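Local coordinates for DnaD-like replication protein (PDB 2ZC2) that probably acts in DNA replication as a DnaD-like member of the DnaB/DnaD family, this zinc-bound piece being its helical replication initiation and membrane attachment region, at residues E8-E13 / D38-A43; S42-A47 / G51-N56. All coordinates share one frame; numbering follows the deposited sequence.

Contact 1: E8-E13 / D38-A43. With ZN (zinc ion), chain F; ZN (zinc ion), chain E.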
ATOM      1  N   GLU A   8       4.364 -10.011   1.129  1.00 24.95           N
ATOM      2  CA  GLU A   8       5.118 -10.716   0.109  1.00 25.98           C
ATOM      3  C   GLU A   8       5.143  -9.953  -1.235  1.00 23.53           C
ATOM      4  O   GLU A   8       6.186  -9.913  -1.888  1.00 23.50           O
ATOM      5  CB  GLU A   8       4.525 -12.122  -0.014  1.00 27.48           C
ATOM      6  CG  GLU A   8       4.659 -12.849  -1.330  1.00 31.31           C
ATOM      7  CD  GLU A   8       3.743 -14.109  -1.356  1.00 33.43           C
ATOM      8  OE1 GLU A   8       3.825 -14.919  -0.389  1.00 37.55           O
ATOM      9  OE2 GLU A   8       2.941 -14.276  -2.335  1.00 41.80           O
ATOM     10  N   ASP A   9       4.018  -9.332  -1.614  1.00 21.29           N
ATOM     11  CA  ASP A   9       3.974  -8.413  -2.774  1.00 20.80           C
ATOM     12  C   ASP A   9       4.994  -7.266  -2.600  1.00 19.86           C
ATOM     13  O   ASP A   9       5.840  -7.041  -3.449  1.00 19.96           O
ATOM     14  CB  ASP A   9       2.545  -7.901  -2.975  1.00 20.24           C
ATOM     15  CG  ASP A   9       1.640  -8.981  -3.565  1.00 23.63           C
ATOM     16  OD1 ASP A   9       2.226  -9.936  -4.109  1.00 26.22           O
ATOM     17  OD2 ASP A   9       0.393  -8.926  -3.458  1.00 27.95           O
ATOM     18  N   PHE A  10       4.918  -6.583  -1.458  1.00 18.00           N
ATOM     19  CA  PHE A  10       5.826  -5.496  -1.141  1.00 16.81           C
ATOM     20  C   PHE A  10       7.276  -5.877  -1.235  1.00 17.93           C
ATOM     21  O   PHE A  10       8.058  -5.170  -1.833  1.00 14.72           O
ATOM     22  CB  PHE A  10       5.503  -4.956   0.250  1.00 16.84           C
ATOM     23  CG  PHE A  10       4.475  -3.826   0.233  1.00 15.86           C
ATOM     24  CD1 PHE A  10       3.146  -4.099   0.128  1.00 14.94           C
ATOM     25  CD2 PHE A  10       4.882  -2.504   0.275  1.00 13.68           C
ATOM     26  CE1 PHE A  10       2.205  -3.082   0.074  1.00 16.14           C
ATOM     27  CE2 PHE A  10       3.987  -1.476   0.242  1.00 14.93           C
ATOM     28  CZ  PHE A  10       2.622  -1.762   0.154  1.00 17.09           C
ATOM     29  N   GLU A  11       7.646  -7.019  -0.642  1.00 19.65           N
ATOM     30  CA  GLU A  11       9.049  -7.409  -0.576  1.00 20.63           C
ATOM     31  C   GLU A  11       9.541  -7.805  -1.912  1.00 20.99           C
ATOM     32  O   GLU A  11      10.655  -7.464  -2.288  1.00 20.82           O
ATOM     33  CB  GLU A  11       9.211  -8.533   0.439  1.00 22.32           C
ATOM     34  CG  GLU A  11       9.004  -7.993   1.828  1.00 25.74           C
ATOM     35  CD  GLU A  11       9.175  -9.039   2.954  1.00 31.95           C
ATOM     36  OE1 GLU A  11       8.923 -10.253   2.719  1.00 33.50           O
ATOM     37  OE2 GLU A  11       9.514  -8.606   4.081  1.00 32.26           O
ATOM     38  N   ARG A  12       8.681  -8.433  -2.724  1.00 21.91           N
ATOM     39  CA  ARG A  12       9.143  -8.812  -4.077  1.00 21.99           C
ATOM     40  C   ARG A  12       9.382  -7.569  -4.918  1.00 22.24           C
ATOM     41  O   ARG A  12      10.381  -7.475  -5.615  1.00 22.12           O
ATOM     42  CB  ARG A  12       8.104  -9.687  -4.764  1.00 22.36           C
ATOM     43  CG  ARG A  12       8.406 -10.036  -6.232  1.00 24.46           C
ATOM     44  CD  ARG A  12       7.152 -10.612  -6.943  1.00 23.08           C
ATOM     45  NE  ARG A  12       6.150  -9.573  -7.109  1.00 23.22           N
ATOM     46  CZ  ARG A  12       4.939  -9.621  -6.575  1.00 25.19           C
ATOM     47  NH1 ARG A  12       4.552 -10.681  -5.887  1.00 22.60           N
ATOM     48  NH2 ARG A  12       4.107  -8.614  -6.745  1.00 26.99           N
ATOM     49  N   GLU A  13       8.449  -6.601  -4.889  1.00 21.37           N
ATOM     50  CA  GLU A  13       8.624  -5.412  -5.739  1.00 20.00           C
ATOM     51  C   GLU A  13       9.723  -4.536  -5.226  1.00 21.65           C
ATOM     52  O   GLU A  13      10.442  -3.879  -6.031  1.00 19.86           O
ATOM     53  CB  GLU A  13       7.342  -4.564  -5.848  1.00 20.10           C
ATOM     54  CG  GLU A  13       6.112  -5.266  -6.517  1.00 17.30           C
ATOM     55  CD  GLU A  13       6.449  -5.853  -7.892  1.00 19.93           C
ATOM     56  OE1 GLU A  13       7.422  -5.381  -8.569  1.00 17.23           O
ATOM     57  OE2 GLU A  13       5.687  -6.729  -8.315  1.00 20.56           O
ATOM     58  N   ASP A  38      -6.505  -4.684  -0.457  1.00 19.08           N
ATOM     59  CA  ASP A  38      -6.429  -4.683  -1.918  1.00 20.18           C
ATOM     60  C   ASP A  38      -6.296  -3.291  -2.480  1.00 19.33           C
ATOM     61  O   ASP A  38      -5.839  -3.134  -3.581  1.00 19.51           O
ATOM     62  CB  ASP A  38      -7.558  -5.468  -2.571  1.00 20.93           C
ATOM     63  CG  ASP A  38      -7.513  -6.935  -2.178  1.00 24.34           C
ATOM     64  OD1 ASP A  38      -6.743  -7.680  -2.808  1.00 26.05           O
ATOM     65  OD2 ASP A  38      -8.199  -7.341  -1.200  1.00 28.11           O
ATOM     66  N   LEU A  39      -6.665  -2.298  -1.668  1.00 18.44           N
ATOM     67  CA  LEU A  39      -6.373  -0.920  -1.968  1.00 16.85           C
ATOM     68  C   LEU A  39      -4.877  -0.603  -1.790  1.00 16.57           C
ATOM     69  O   LEU A  39      -4.274   0.113  -2.633  1.00 16.95           O
ATOM     70  CB  LEU A  39      -7.208   0.017  -1.104  1.00 15.97           C
ATOM     71  CG  LEU A  39      -6.973   1.499  -1.480  1.00 16.77           C
ATOM     72  CD1 LEU A  39      -7.605   1.778  -2.873  1.00 13.05           C
ATOM     73  CD2 LEU A  39      -7.463   2.506  -0.443  1.00 15.81           C
ATOM     74  N   VAL A  40      -4.299  -1.117  -0.703  1.00 16.82           N
ATOM     75  CA  VAL A  40      -2.849  -1.068  -0.495  1.00 16.30           C
ATOM     76  C   VAL A  40      -2.081  -1.693  -1.675  1.00 16.31           C
ATOM     77  O   VAL A  40      -1.137  -1.105  -2.228  1.00 13.87           O
ATOM     78  CB  VAL A  40      -2.423  -1.656   0.872  1.00 16.58           C
ATOM     79  CG1 VAL A  40      -0.907  -1.536   1.081  1.00 15.63           C
ATOM     80  CG2 VAL A  40      -3.116  -0.913   2.040  1.00 14.16           C
ATOM     81  N   ARG A  41      -2.486  -2.908  -2.043  1.00 16.74           N
ATOM     82  CA  ARG A  41      -1.914  -3.588  -3.159  1.00 16.77           C
ATOM     83  C   ARG A  41      -2.073  -2.772  -4.467  1.00 16.13           C
ATOM     84  O   ARG A  41      -1.130  -2.741  -5.301  1.00 15.13           O
ATOM     85  CB  ARG A  41      -2.563  -4.991  -3.284  1.00 17.03           C
ATOM     86  CG  ARG A  41      -2.288  -5.761  -4.601  1.00 19.25           C
ATOM     87  CD  ARG A  41      -2.875  -7.223  -4.513  1.00 21.41           C
ATOM     88  NE  ARG A  41      -2.211  -8.014  -3.457  1.00 26.40           N
ATOM     89  CZ  ARG A  41      -2.744  -8.388  -2.293  1.00 28.65           C
ATOM     90  NH1 ARG A  41      -3.989  -8.051  -1.946  1.00 27.95           N
ATOM     91  NH2 ARG A  41      -2.012  -9.122  -1.469  1.00 28.64           N
ATOM     92  N   SER A  42      -3.211  -2.112  -4.669  1.00 13.49           N
ATOM     93  CA  SER A  42      -3.285  -1.307  -5.893  1.00 14.69           C
ATOM     94  C   SER A  42      -2.453  -0.008  -5.878  1.00 12.62           C
ATOM     95  O   SER A  42      -2.065   0.471  -6.941  1.00 10.73           O
ATOM     96  CB  SER A  42      -4.686  -1.038  -6.302  1.00 13.18           C
ATOM     97  OG  SER A  42      -5.238  -0.160  -5.415  1.00 25.61           O
ATOM     98  N   ALA A  43      -2.095   0.482  -4.683  1.00 12.80           N
ATOM     99  CA  ALA A  43      -1.094   1.575  -4.583  1.00 12.05           C
ATOM    100  C   ALA A  43       0.268   1.057  -4.963  1.00 12.90           C
ATOM    101  O   ALA A  43       1.019   1.729  -5.679  1.00 13.55           O
ATOM    102  CB  ALA A  43      -1.124   2.200  -3.225  1.00 12.02           C
TER
HETATM  103 ZN    ZN F 507       0.247 -10.854  -4.663  0.50 43.18          ZN
HETATM  104 ZN    ZN E 505      -6.764  -9.683  -2.092  0.50 27.70          ZN
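Asp9 and Arg41 join helix 5-14 to helix 37-50 through a salt bridge beside a zinc site, in an all-helical domain of the DnaB/DnaD family. Arg41 comes side-on, and both of its donors converge on one oxygen. NE lies 2.8 Å from Asp9 OD2 in a nearly straight bond (164°), met almost in line with the C-O bond, whereas NH2, 3.1 Å from the same OD2, meets its anti side from well out of the carboxylate plane, on a more bent path. OD2 lies in the plane of the guanidinium, but the carboxylate stands almost upright on that plane, 89° apart, so this is not the flat two-oxygen pairing of arginine with a carboxylate. Both Asp9 oxygens also bind zinc; OD2, at 2.3 Å from the metal, is thus shared between the ion and Arg41. Arg12, one turn on from Asp9, holds the other oxygen through NH1, 3.0 Å from Asp9 OD1, and links it to Glu13 as a salt-bridge network. Metal and guanidinium groups together fix the carboxylate's rotation and would be expected to favour its charged form. Arg41 extends with CG anti to the backbone N (chi1 168°) and then bends at chi3, which carries its guanidinium across to helix 5-14. Alongside the ionic pair runs an apolar one: Phe10 points the edge of its ring at Val40, with CE1 3.6 Å from Val40 CG1, and the two side chains cross at about a right angle. The Phe10 side chain also touches Leu18 and Leu44. The remaining guanidinium nitrogen ties Arg41 to a second zinc ligand within its own helix: NH1 is 2.9 Å from Asp38 OD1 in a weak bond, and that OD1 sits 2.1 Å from its zinc ion.

Contact 2: S42-A47 / G51-N56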
ATOM      1  N   SER A  42      -3.211  -2.112  -4.669  1.00 13.49           N
ATOM      2  CA  SER A  42      -3.285  -1.307  -5.893  1.00 14.69           C
ATOM      3  C   SER A  42      -2.453  -0.008  -5.878  1.00 12.62           C
ATOM      4  O   SER A  42      -2.065   0.471  -6.941  1.00 10.73           O
ATOM      5  CB  SER A  42      -4.686  -1.038  -6.302  1.00 13.18           C
ATOM      6  OG  SER A  42      -5.238  -0.160  -5.415  1.00 25.61           O
ATOM      7  N   ALA A  43      -2.095   0.482  -4.683  1.00 12.80           N
ATOM      8  CA  ALA A  43      -1.094   1.575  -4.583  1.00 12.05           C
ATOM      9  C   ALA A  43       0.268   1.057  -4.963  1.00 12.90           C
ATOM     10  O   ALA A  43       1.019   1.729  -5.679  1.00 13.55           O
ATOM     11  CB  ALA A  43      -1.124   2.200  -3.225  1.00 12.02           C
ATOM     12  N   LEU A  44       0.589  -0.165  -4.518  1.00 11.74           N
ATOM     13  CA  LEU A  44       1.810  -0.808  -4.865  1.00 11.30           C
ATOM     14  C   LEU A  44       1.837  -1.029  -6.415  1.00 12.66           C
ATOM     15  O   LEU A  44       2.836  -0.740  -7.058  1.00 12.36           O
ATOM     16  CB  LEU A  44       1.915  -2.184  -4.176  1.00 11.68           C
ATOM     17  CG  LEU A  44       3.124  -3.055  -4.595  1.00  9.66           C
ATOM     18  CD1 LEU A  44       4.422  -2.343  -4.194  1.00 10.69           C
ATOM     19  CD2 LEU A  44       3.099  -4.365  -3.840  1.00  8.89           C
ATOM     20  N   ARG A  45       0.769  -1.595  -6.961  1.00 13.36           N
ATOM     21  CA  ARG A  45       0.630  -1.769  -8.418  1.00 15.17           C
ATOM     22  C   ARG A  45       0.947  -0.495  -9.151  1.00 13.46           C
ATOM     23  O   ARG A  45       1.672  -0.514 -10.120  1.00 14.01           O
ATOM     24  CB  ARG A  45      -0.800  -2.198  -8.810  1.00 14.29           C
ATOM     25  CG  ARG A  45      -0.940  -2.570 -10.348  1.00 15.42           C
ATOM     26  CD  ARG A  45      -2.341  -3.137 -10.699  1.00 20.22           C
ATOM     27  NE  ARG A  45      -3.187  -2.014 -11.088  1.00 36.28           N
ATOM     28  CZ  ARG A  45      -3.867  -1.900 -12.236  1.00 41.58           C
ATOM     29  NH1 ARG A  45      -3.873  -2.879 -13.154  1.00 42.40           N
ATOM     30  NH2 ARG A  45      -4.584  -0.797 -12.450  1.00 41.84           N
ATOM     31  N   GLU A  46       0.313   0.596  -8.734  1.00 14.57           N
ATOM     32  CA  GLU A  46       0.467   1.895  -9.408  1.00 15.99           C
ATOM     33  C   GLU A  46       1.930   2.417  -9.315  1.00 15.79           C
ATOM     34  O   GLU A  46       2.499   2.941 -10.277  1.00 15.56           O
ATOM     35  CB  GLU A  46      -0.546   2.878  -8.844  1.00 15.11           C
ATOM     36  CG  GLU A  46      -0.450   4.217  -9.446  1.00 24.43           C
ATOM     37  CD  GLU A  46      -0.638   4.141 -10.957  1.00 34.70           C
ATOM     38  OE1 GLU A  46      -1.654   3.518 -11.418  1.00 31.80           O
ATOM     39  OE2 GLU A  46       0.266   4.694 -11.654  1.00 37.90           O
ATOM     40  N   ALA A  47       2.575   2.190  -8.175  1.00 14.36           N
ATOM     41  CA  ALA A  47       3.975   2.577  -8.030  1.00 13.99           C
ATOM     42  C   ALA A  47       4.843   1.735  -9.037  1.00 13.19           C
ATOM     43  O   ALA A  47       5.730   2.228  -9.700  1.00 14.34           O
ATOM     44  CB  ALA A  47       4.437   2.287  -6.599  1.00 12.09           C
ATOM     45  N   GLY A  51       7.193   2.920 -12.394  1.00 17.74           N
ATOM     46  CA  GLY A  51       8.623   2.707 -12.310  1.00 18.80           C
ATOM     47  C   GLY A  51       9.183   3.400 -11.055  1.00 21.34           C
ATOM     48  O   GLY A  51      10.361   3.727 -10.991  1.00 22.55           O
ATOM     49  N   LYS A  52       8.332   3.591 -10.060  1.00 20.50           N
ATOM     50  CA  LYS A  52       8.691   4.230  -8.824  1.00 21.90           C
ATOM     51  C   LYS A  52       8.453   3.329  -7.620  1.00 21.39           C
ATOM     52  O   LYS A  52       7.656   3.686  -6.720  1.00 21.65           O
ATOM     53  CB  LYS A  52       7.882   5.529  -8.666  1.00 21.81           C
ATOM     54  CG  LYS A  52       7.890   6.412  -9.917  1.00 27.01           C
ATOM     55  CD  LYS A  52       8.361   7.820  -9.635  1.00 34.02           C
ATOM     56  CE  LYS A  52       9.803   7.819  -9.269  1.00 38.07           C
ATOM     57  NZ  LYS A  52       9.933   7.923  -7.771  1.00 38.19           N
ATOM     58  N   THR A  53       9.133   2.175  -7.587  1.00 19.99           N
ATOM     59  CA  THR A  53       8.859   1.241  -6.530  1.00 20.26           C
ATOM     60  C   THR A  53       9.756   1.629  -5.317  1.00 18.72           C
ATOM     61  O   THR A  53      10.847   1.108  -5.129  1.00 17.94           O
ATOM     62  CB  THR A  53       8.985  -0.258  -6.969  1.00 22.06           C
ATOM     63  OG1 THR A  53       8.360  -0.459  -8.237  1.00 22.51           O
ATOM     64  CG2 THR A  53       8.213  -1.171  -5.975  1.00 22.93           C
ATOM     65  N   ASN A  54       9.261   2.560  -4.525  1.00 16.55           N
ATOM     66  CA  ASN A  54       9.854   2.875  -3.236  1.00 15.87           C
ATOM     67  C   ASN A  54       8.790   3.085  -2.180  1.00 15.17           C
ATOM     68  O   ASN A  54       7.670   3.513  -2.508  1.00 14.06           O
ATOM     69  CB  ASN A  54      10.830   4.076  -3.328  1.00 15.72           C
ATOM     70  CG  ASN A  54      10.157   5.397  -3.595  1.00 17.08           C
ATOM     71  OD1 ASN A  54      10.341   5.988  -4.675  1.00 20.09           O
ATOM     72  ND2 ASN A  54       9.515   5.968  -2.569  1.00 10.34           N
ATOM     73  N   TRP A  55       9.111   2.737  -0.928  1.00 13.34           N
ATOM     74  CA  TRP A  55       8.124   2.838   0.172  1.00 13.50           C
ATOM     75  C   TRP A  55       7.333   4.114   0.199  1.00 12.41           C
ATOM     76  O   TRP A  55       6.122   4.090   0.257  1.00 12.07           O
ATOM     77  CB  TRP A  55       8.811   2.663   1.553  1.00 13.83           C
ATOM     78  CG  TRP A  55       7.809   2.776   2.716  1.00 14.18           C
ATOM     79  CD1 TRP A  55       7.553   3.880   3.489  1.00 13.75           C
ATOM     80  CD2 TRP A  55       6.945   1.742   3.194  1.00 14.39           C
ATOM     81  NE1 TRP A  55       6.622   3.577   4.438  1.00 13.74           N
ATOM     82  CE2 TRP A  55       6.225   2.264   4.264  1.00 15.02           C
ATOM     83  CE3 TRP A  55       6.730   0.403   2.818  1.00 16.18           C
ATOM     84  CZ2 TRP A  55       5.262   1.500   4.972  1.00 18.17           C
ATOM     85  CZ3 TRP A  55       5.781  -0.371   3.526  1.00 14.72           C
ATOM     86  CH2 TRP A  55       5.079   0.175   4.604  1.00 17.31           C
ATOM     87  N   ASN A  56       8.035   5.254   0.240  1.00 11.57           N
ATOM     88  CA  ASN A  56       7.409   6.591   0.373  1.00 11.46           C
ATOM     89  C   ASN A  56       6.466   6.931  -0.757  1.00 10.73           C
ATOM     90  O   ASN A  56       5.384   7.501  -0.543  1.00 10.73           O
ATOM     91  CB  ASN A  56       8.491   7.698   0.457  1.00  9.90           C
ATOM     92  CG  ASN A  56       9.367   7.562   1.731  1.00 13.84           C
ATOM     93  OD1 ASN A  56       9.156   6.685   2.546  1.00  9.85           O
ATOM     94  ND2 ASN A  56      10.322   8.459   1.897  1.00 14.93           N
TER
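Ala47 and Lys52 meet where helix 37-50 ends in a Schellman motif and the chain turns back toward helix 55-67. The Lys52 amide N donates to Ala47 O at 3.0 Å, the long bond that spans the helix end, and Gly51 between them takes the positive phi (74°) of this turn. Ala47 also offers its methyl to the returning chain, with CB 3.5 Å from Lys52 O. Thr53 comes next, as the centre of an inverse gamma turn in which Asn54 N makes a weak bond to Lys52 O. From CB the side chain divides into two branches. OG1 lies beside the backbone N and faces the helix end, but at 4.0 Å from Ala47 O it merely lies near that carbonyl. CG2 is anti to the backbone N (chi1 -44°, measured to OG1), which aims the methyl toward Leu44 of helix 37-50 and Glu13 of helix 5-14. There it comes loosely alongside Leu44, while Glu13 and Leu14 of helix 5-14 also pack on Thr53. Leu44 reaches this place by its CD1 branch, and Ile58 of helix 55-67 touches both Leu44 and Ala47. The turn thus lets two consecutive helices pack on each other after a short loop, with Asn54 at the N-cap position of the second. At its tip, Thr53 CG2 stands 4.3 Å from Leu44 CD1.

Overall arrangement
Contacts 1 and 2 follow each other along helix 37-50, share Ser42 and Ala43, and have centres 8 Å apart. Helix 5-14, one half of contact 1, also packs on residues of contact 2. Asp9 C and Phe10 N each lie 3.7 Å from Leu44 CD2, so this leucine stands between the zinc-linked pair and the helix turn. Farther along, Glu13 CB meets Thr53 CG2 at 3.5 Å, and Phe10 CE2 approaches Trp55 CZ3 at 3.9 Å, which brings the start of helix 55-67 to the same core. Two zinc ions, on Asp9 and Asp38, lie at contact 1: the Leu44 side chain is about 7 Å from the zinc ion on Asp9 and about 10 Å from the side chain of Asp38.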